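N-acyl homoserine lactonase AiiA (Bacillus thuringiensis subsp. kurstaki, PDB 5EH9) hydrolyses the lactone ring of N-acyl homoserine lactones, with or without a 3-oxo group, using two zinc ions per subunit. Local coordinates at residues 54-59 with 108-113; 11-16 with 246-251. All coordinates share one frame; numbering follows the deposited sequence. Where two conformers were deposited one is given.

Contact 1: 54-59 with 108-113. With ZN (zinc ion), chain B; ZN (zinc ion), chain C.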
loop_
_atom_site.group_PDB
_atom_site.type_symbol
_atom_site.label_atom_id
_atom_site.label_comp_id
_atom_site.label_asym_id
_atom_site.label_seq_id
_atom_site.Cartn_x
_atom_site.Cartn_y
_atom_site.Cartn_z
ATOM N N THR A 54 4.941 4.627 -0.256
ATOM C CA THR A 54 6.241 5.290 -0.141
ATOM C C THR A 54 7.113 4.585 0.873
ATOM O O THR A 54 8.141 5.192 1.282
ATOM C CB THR A 54 6.099 6.756 0.195
ATOM O OG1 THR A 54 5.550 6.897 1.474
ATOM C CG2 THR A 54 5.336 7.520 -0.862
ATOM N N GLY A 55 6.846 3.363 1.282
ATOM C CA GLY A 55 7.715 2.615 2.186
ATOM C C GLY A 55 7.664 3.159 3.607
ATOM O O GLY A 55 6.770 3.852 4.024
ATOM N N MET A 56 8.720 2.786 4.349
ATOM C CA MET A 56 8.777 2.979 5.790
ATOM C C MET A 56 9.548 4.242 6.107
ATOM O O MET A 56 10.300 4.763 5.257
ATOM C CB MET A 56 9.449 1.753 6.401
ATOM C CG MET A 56 8.493 0.539 6.495
ATOM S SD MET A 56 9.214 -1.032 6.946
ATOM C CE MET A 56 10.151 -1.377 5.499
ATOM N N PRO A 57 9.407 4.729 7.332
ATOM C CA PRO A 57 10.036 6.011 7.712
ATOM C C PRO A 57 11.559 5.827 7.997
ATOM O O PRO A 57 12.003 4.716 8.303
ATOM C CB PRO A 57 9.294 6.432 8.947
ATOM C CG PRO A 57 8.874 5.168 9.520
ATOM C CD PRO A 57 8.567 4.193 8.419
ATOM N N GLU A 58 12.312 6.905 7.890
ATOM C CA GLU A 58 13.757 6.817 8.172
ATOM C C GLU A 58 14.013 6.276 9.589
ATOM O O GLU A 58 15.048 5.735 9.810
ATOM C CB GLU A 58 14.453 8.080 7.848
ATOM C CG GLU A 58 14.242 9.262 8.748
ATOM C CD GLU A 58 14.937 9.314 10.125
ATOM O OE1 GLU A 58 14.140 9.591 11.092
ATOM O OE2 GLU A 58 16.194 9.139 10.342
ATOM N N SER A 59 13.071 6.544 10.526
ATOM C CA SER A 59 13.239 6.040 11.926
ATOM C C SER A 59 13.276 4.499 11.978
ATOM O O SER A 59 13.741 3.966 12.987
ATOM C CB SER A 59 12.113 6.545 12.834
ATOM O OG SER A 59 10.860 6.169 12.307
ATOM N N LEU A 108 -2.360 5.335 5.528
ATOM C CA LEU A 108 -1.272 6.044 6.210
ATOM C C LEU A 108 -0.595 5.250 7.287
ATOM O O LEU A 108 0.145 5.821 8.118
ATOM C CB LEU A 108 -1.715 7.444 6.680
ATOM C CG LEU A 108 -2.208 8.432 5.573
ATOM C CD1 LEU A 108 -2.778 9.664 6.217
ATOM C CD2 LEU A 108 -1.096 8.703 4.546
ATOM N N HIS A 109 -0.724 3.949 7.285
ATOM C CA HIS A 109 0.130 3.066 8.082
ATOM C C HIS A 109 1.572 3.316 7.756
ATOM O O HIS A 109 1.955 3.660 6.658
ATOM C CB HIS A 109 -0.246 1.615 7.921
ATOM C CG HIS A 109 -1.549 1.275 8.602
ATOM N ND1 HIS A 109 -2.183 0.044 8.418
ATOM C CD2 HIS A 109 -2.317 1.960 9.467
ATOM C CE1 HIS A 109 -3.299 0.022 9.147
ATOM N NE2 HIS A 109 -3.420 1.176 9.745
ATOM N N PHE A 110 2.436 3.028 8.729
ATOM C CA PHE A 110 3.885 3.354 8.611
ATOM C C PHE A 110 4.584 2.704 7.483
ATOM O O PHE A 110 5.599 3.217 6.974
ATOM C CB PHE A 110 4.606 3.163 9.943
ATOM C CG PHE A 110 5.149 1.792 10.107
ATOM C CD1 PHE A 110 4.332 0.691 10.307
ATOM C CD2 PHE A 110 6.457 1.596 9.966
ATOM C CE1 PHE A 110 4.865 -0.581 10.353
ATOM C CE2 PHE A 110 7.028 0.327 10.163
ATOM C CZ PHE A 110 6.209 -0.769 10.279
ATOM N N ASP A 111 4.092 1.479 7.100
ATOM C CA ASP A 111 4.638 0.762 6.000
ATOM C C ASP A 111 4.168 1.134 4.605
ATOM O O ASP A 111 4.629 0.593 3.627
ATOM C CB ASP A 111 4.507 -0.776 6.220
ATOM C CG ASP A 111 3.034 -1.235 6.386
ATOM O OD1 ASP A 111 2.332 -0.559 7.193
ATOM O OD2 ASP A 111 2.656 -2.250 5.759
ATOM N N HIS A 112 3.338 2.172 4.570
ATOM C CA HIS A 112 2.797 2.695 3.350
ATOM C C HIS A 112 2.980 4.175 3.125
ATOM O O HIS A 112 2.971 4.618 1.969
ATOM C CB HIS A 112 1.257 2.390 3.299
ATOM C CG HIS A 112 0.993 0.947 3.315
ATOM N ND1 HIS A 112 0.774 0.212 2.182
ATOM C CD2 HIS A 112 0.961 0.087 4.337
ATOM C CE1 HIS A 112 0.696 -1.061 2.506
ATOM N NE2 HIS A 112 0.761 -1.148 3.825
ATOM N N ALA A 113 3.208 4.942 4.186
ATOM C CA ALA A 113 3.300 6.382 4.099
ATOM C C ALA A 113 4.548 6.929 4.828
ATOM O O ALA A 113 4.654 8.129 5.016
ATOM C CB ALA A 113 2.054 7.035 4.633
HETATM ZN ZN ZN B . 0.575 -2.777 5.086
HETATM ZN ZN ZN C . -1.902 -1.317 6.779
HETATM O O HOH W 1 4.949 1.231 0.945
HETATM O O HOH W 2 -0.076 -2.089 6.873
#

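Contact 2: 11-16 with 246-251. Unlike the reference sequence in segment 11-16: Val12 (reference Ile).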
loop_
_atom_site.group_PDB
_atom_site.type_symbol
_atom_site.label_atom_id
_atom_site.label_comp_id
_atom_site.label_asym_id
_atom_site.label_seq_id
_atom_site.Cartn_x
_atom_site.Cartn_y
_atom_site.Cartn_z
ATOM N N PHE A 11 6.074 -3.652 -9.685
ATOM C CA PHE A 11 6.078 -4.019 -8.252
ATOM C C PHE A 11 7.503 -3.754 -7.720
ATOM O O PHE A 11 8.454 -4.343 -8.230
ATOM C CB PHE A 11 5.753 -5.490 -8.078
ATOM C CG PHE A 11 4.275 -5.853 -8.316
ATOM C CD1 PHE A 11 3.657 -5.571 -9.487
ATOM C CD2 PHE A 11 3.577 -6.500 -7.363
ATOM C CE1 PHE A 11 2.306 -5.932 -9.736
ATOM C CE2 PHE A 11 2.234 -6.809 -7.568
ATOM C CZ PHE A 11 1.613 -6.521 -8.740
ATOM N N VAL A 12 7.625 -2.880 -6.710
ATOM C CA VAL A 12 8.970 -2.438 -6.292
ATOM C C VAL A 12 9.095 -2.761 -4.810
ATOM O O VAL A 12 8.478 -2.146 -3.933
ATOM C CB VAL A 12 9.098 -0.949 -6.492
ATOM C CG1 VAL A 12 10.479 -0.469 -6.080
ATOM C CG2 VAL A 12 8.788 -0.541 -7.962
ATOM N N PRO A 13 9.910 -3.792 -4.485
ATOM C CA PRO A 13 10.169 -4.095 -3.094
ATOM C C PRO A 13 10.732 -2.893 -2.313
ATOM O O PRO A 13 11.664 -2.240 -2.828
ATOM C CB PRO A 13 11.173 -5.250 -3.167
ATOM C CG PRO A 13 10.912 -5.900 -4.501
ATOM C CD PRO A 13 10.526 -4.744 -5.354
ATOM N N ALA A 14 10.213 -2.637 -1.135
ATOM C CA ALA A 14 10.561 -1.473 -0.349
ATOM C C ALA A 14 10.907 -1.842 1.122
ATOM O O ALA A 14 10.409 -1.229 2.051
ATOM C CB ALA A 14 9.480 -0.408 -0.444
ATOM N N GLY A 15 11.732 -2.851 1.260
ATOM C CA GLY A 15 11.968 -3.389 2.561
ATOM C C GLY A 15 10.948 -4.436 2.993
ATOM O O GLY A 15 10.110 -4.835 2.184
ATOM N N ARG A 16 11.002 -4.813 4.232
ATOM C CA ARG A 16 10.162 -5.825 4.801
ATOM C C ARG A 16 9.729 -5.458 6.206
ATOM O O ARG A 16 10.193 -4.477 6.774
ATOM C CB ARG A 16 10.809 -7.211 4.783
ATOM C CG ARG A 16 11.378 -7.582 3.393
ATOM C CD ARG A 16 11.860 -9.029 3.327
ATOM N NE ARG A 16 10.750 -9.984 3.394
ATOM C CZ ARG A 16 10.050 -10.326 2.315
ATOM N NH1 ARG A 16 9.055 -11.157 2.474
ATOM N NH2 ARG A 16 10.363 -9.924 1.123
ATOM N N CYS A 246 5.343 -13.373 -7.893
ATOM C CA CYS A 246 5.288 -12.005 -8.418
ATOM C C CYS A 246 6.439 -11.724 -9.302
ATOM O O CYS A 246 7.587 -12.009 -8.958
ATOM C CB CYS A 246 5.297 -10.911 -7.300
ATOM S SG CYS A 246 3.688 -11.060 -6.580
ATOM N N ARG A 247 6.119 -11.119 -10.441
ATOM C CA ARG A 247 7.175 -10.418 -11.231
ATOM C C ARG A 247 7.446 -9.038 -10.594
ATOM O O ARG A 247 6.515 -8.276 -10.379
ATOM C CB ARG A 247 6.704 -10.179 -12.678
ATOM C CG ARG A 247 6.413 -11.449 -13.452
ATOM C CD ARG A 247 5.823 -11.157 -14.857
ATOM N NE ARG A 247 6.905 -10.889 -15.813
ATOM C CZ ARG A 247 6.891 -10.016 -16.830
ATOM N NH1 ARG A 247 7.986 -9.889 -17.600
ATOM N NH2 ARG A 247 5.821 -9.265 -17.093
ATOM N N VAL A 248 8.723 -8.732 -10.345
ATOM C CA VAL A 248 9.117 -7.525 -9.643
ATOM C C VAL A 248 10.127 -6.754 -10.512
ATOM O O VAL A 248 10.706 -7.331 -11.417
ATOM C CB VAL A 248 9.650 -7.707 -8.222
ATOM C CG1 VAL A 248 8.652 -8.442 -7.347
ATOM C CG2 VAL A 248 11.039 -8.361 -8.197
ATOM N N PHE A 249 10.262 -5.486 -10.223
ATOM C CA PHE A 249 11.234 -4.635 -10.872
ATOM C C PHE A 249 12.562 -5.372 -11.083
ATOM O O PHE A 249 13.026 -6.018 -10.165
ATOM C CB PHE A 249 11.483 -3.362 -10.044
ATOM C CG PHE A 249 12.301 -2.337 -10.792
ATOM C CD1 PHE A 249 13.698 -2.397 -10.804
ATOM C CD2 PHE A 249 11.732 -1.347 -11.503
ATOM C CE1 PHE A 249 14.458 -1.510 -11.534
ATOM C CE2 PHE A 249 12.449 -0.468 -12.225
ATOM C CZ PHE A 249 13.826 -0.553 -12.246
ATOM N N PRO A 250 13.092 -5.322 -12.307
ATOM C CA PRO A 250 12.768 -4.515 -13.476
ATOM C C PRO A 250 11.687 -5.112 -14.369
ATOM O O PRO A 250 11.319 -4.508 -15.365
ATOM C CB PRO A 250 14.058 -4.486 -14.223
ATOM C CG PRO A 250 14.606 -5.876 -14.021
ATOM C CD PRO A 250 14.321 -6.098 -12.522
ATOM N N GLU A 251 11.141 -6.267 -14.053
ATOM C CA GLU A 251 9.963 -6.769 -14.790
ATOM C C GLU A 251 8.728 -5.940 -14.445
ATOM O O GLU A 251 8.697 -5.348 -13.358
ATOM C CB GLU A 251 9.714 -8.250 -14.508
ATOM C CG GLU A 251 10.904 -9.120 -14.962
ATOM C CD GLU A 251 10.599 -10.570 -14.947
ATOM O OE1 GLU A 251 10.253 -11.084 -13.887
ATOM O OE2 GLU A 251 10.743 -11.195 -16.010
HETATM O O HOH W 3 6.772 -5.698 -11.482
#

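Contact 1: 54-59 with 108-113
Thr54 N donates to His112 O at 3.0 Å, the one direct hydrogen bond between 54-59 and 108-113. OG1 of Thr54 lies against Ala113 CA at 3.5 Å and bonds to Asn116. Gly55 has a positive phi, which suits glycine. Its N reaches Asp111 O through a water that accepts from the amide and donates to the carbonyl. The Met56 and Phe110 side chains run alongside each other in the same direction. A chi1 of -78° sets Met56 CG beside the backbone N, from where it meets Phe110 CE2 obliquely at 4.0 Å. The sulfur makes an oblique Met-aromatic contact, SD lying 5.0 Å from the ring centroid. Met56 CA also directs its hydrogen almost straight at Phe110 O, with CA and O 3.4 Å apart. Pro57 closes the row: its CD meets the edge of the Phe110 ring at CD2, 3.7 Å away.

Behind this wall lies the metallo-beta-lactamase motif HxHxDH. Asp111 and His112 turn their CB atoms away from 54-59, and their side chains bind one zinc. His109 binds the other. A water bridges both metals and donates to Asp111 OD1, so each carboxylate oxygen of Asp111 has its own task. Asp53 accepts from His112 ND1; together with the zinc bond at NE2, this second-shell bond should hold the ring's rotation, and it probably makes NE2 a stronger zinc ligand. The amide-carbonyl bond, the water bridge and the Met56 and Pro57 packing thus meet the outer side of 110-113, while Asp111 and His112 reach from it to one zinc and neighbouring His109 to the other.

Contact 2: 11-16 with 246-251
Phe249 N donates to Phe11 O at 2.9 Å, and this is the single direct hydrogen bond between strand segment 11-16 and the C-terminal loop 246-251. It is nearly straight, 177° at the hydrogen. Val248 CA and CB and Phe249 CB crowd round the same oxygen, with Val248 CB at 3.6 Å. A water adds a second link. It accepts from Phe11 N and donates to both Arg247 O and Glu251 O, so one water satisfies three backbone groups.

Side-chain packing surrounds this bond. Phe11 sends its CB toward the loop, 3.7 Å from Arg247 O, and that oxygen approaches the Phe11 ring obliquely. Cys246 SG makes an oblique sulfur-aromatic contact with the same ring, 5.3 Å from its centroid. Pro13 CD rests on Val248 CB at 4.2 Å. Phe249 meets the strand with its CB near Val12 CG2. Its CG lies anti to the backbone N (chi1 -170°), which carries the ring away from the strand.

The loop is shaped from within. The peptide bond before Pro250 is cis, and Pro250 CB sits over one face of the Phe249 ring. Glu251 N bonds back to Val248 O, closing the turn. A weak salt bridge joins Arg247 NH1 to Glu251 OE2.

Further out, Phe11 makes edge-to-face contacts with Tyr41 of strand 33-45 and Phe235 of strand 233-236. Val248 touches Trp39 of strand 33-45. Phe249 meets the Tyr10 ring and Val93 of helix 86-93, while Val12 packs on Ile89 of that helix. The loop thus lies against strand 8-20, with strand 33-45 and helix 86-93 as neighbours.

In the fold
Contact 1 backs the dinuclear zinc site; contact 2 ties the C-terminal loop to strand 8-20. Their centres are 16 Å apart, and both segments of contact 1 fall within the long chain span between 11-16 and 246-251. They meet through Met56, whose CE lies 3.4 Å from Arg16 O and 3.5 Å from Ala14 O. Thus one methionine touches both Phe110 and the strand. Contact 2 stays off the metals: the Phe11 side chain is about 13 Å from a zinc. Phe110, by contrast, has its side chain about 4 Å from the bound 2-hydroxyethyl disulfide, whose pocket includes His109. Asp194 and His238 complete the zinc site of Asp111 and His112.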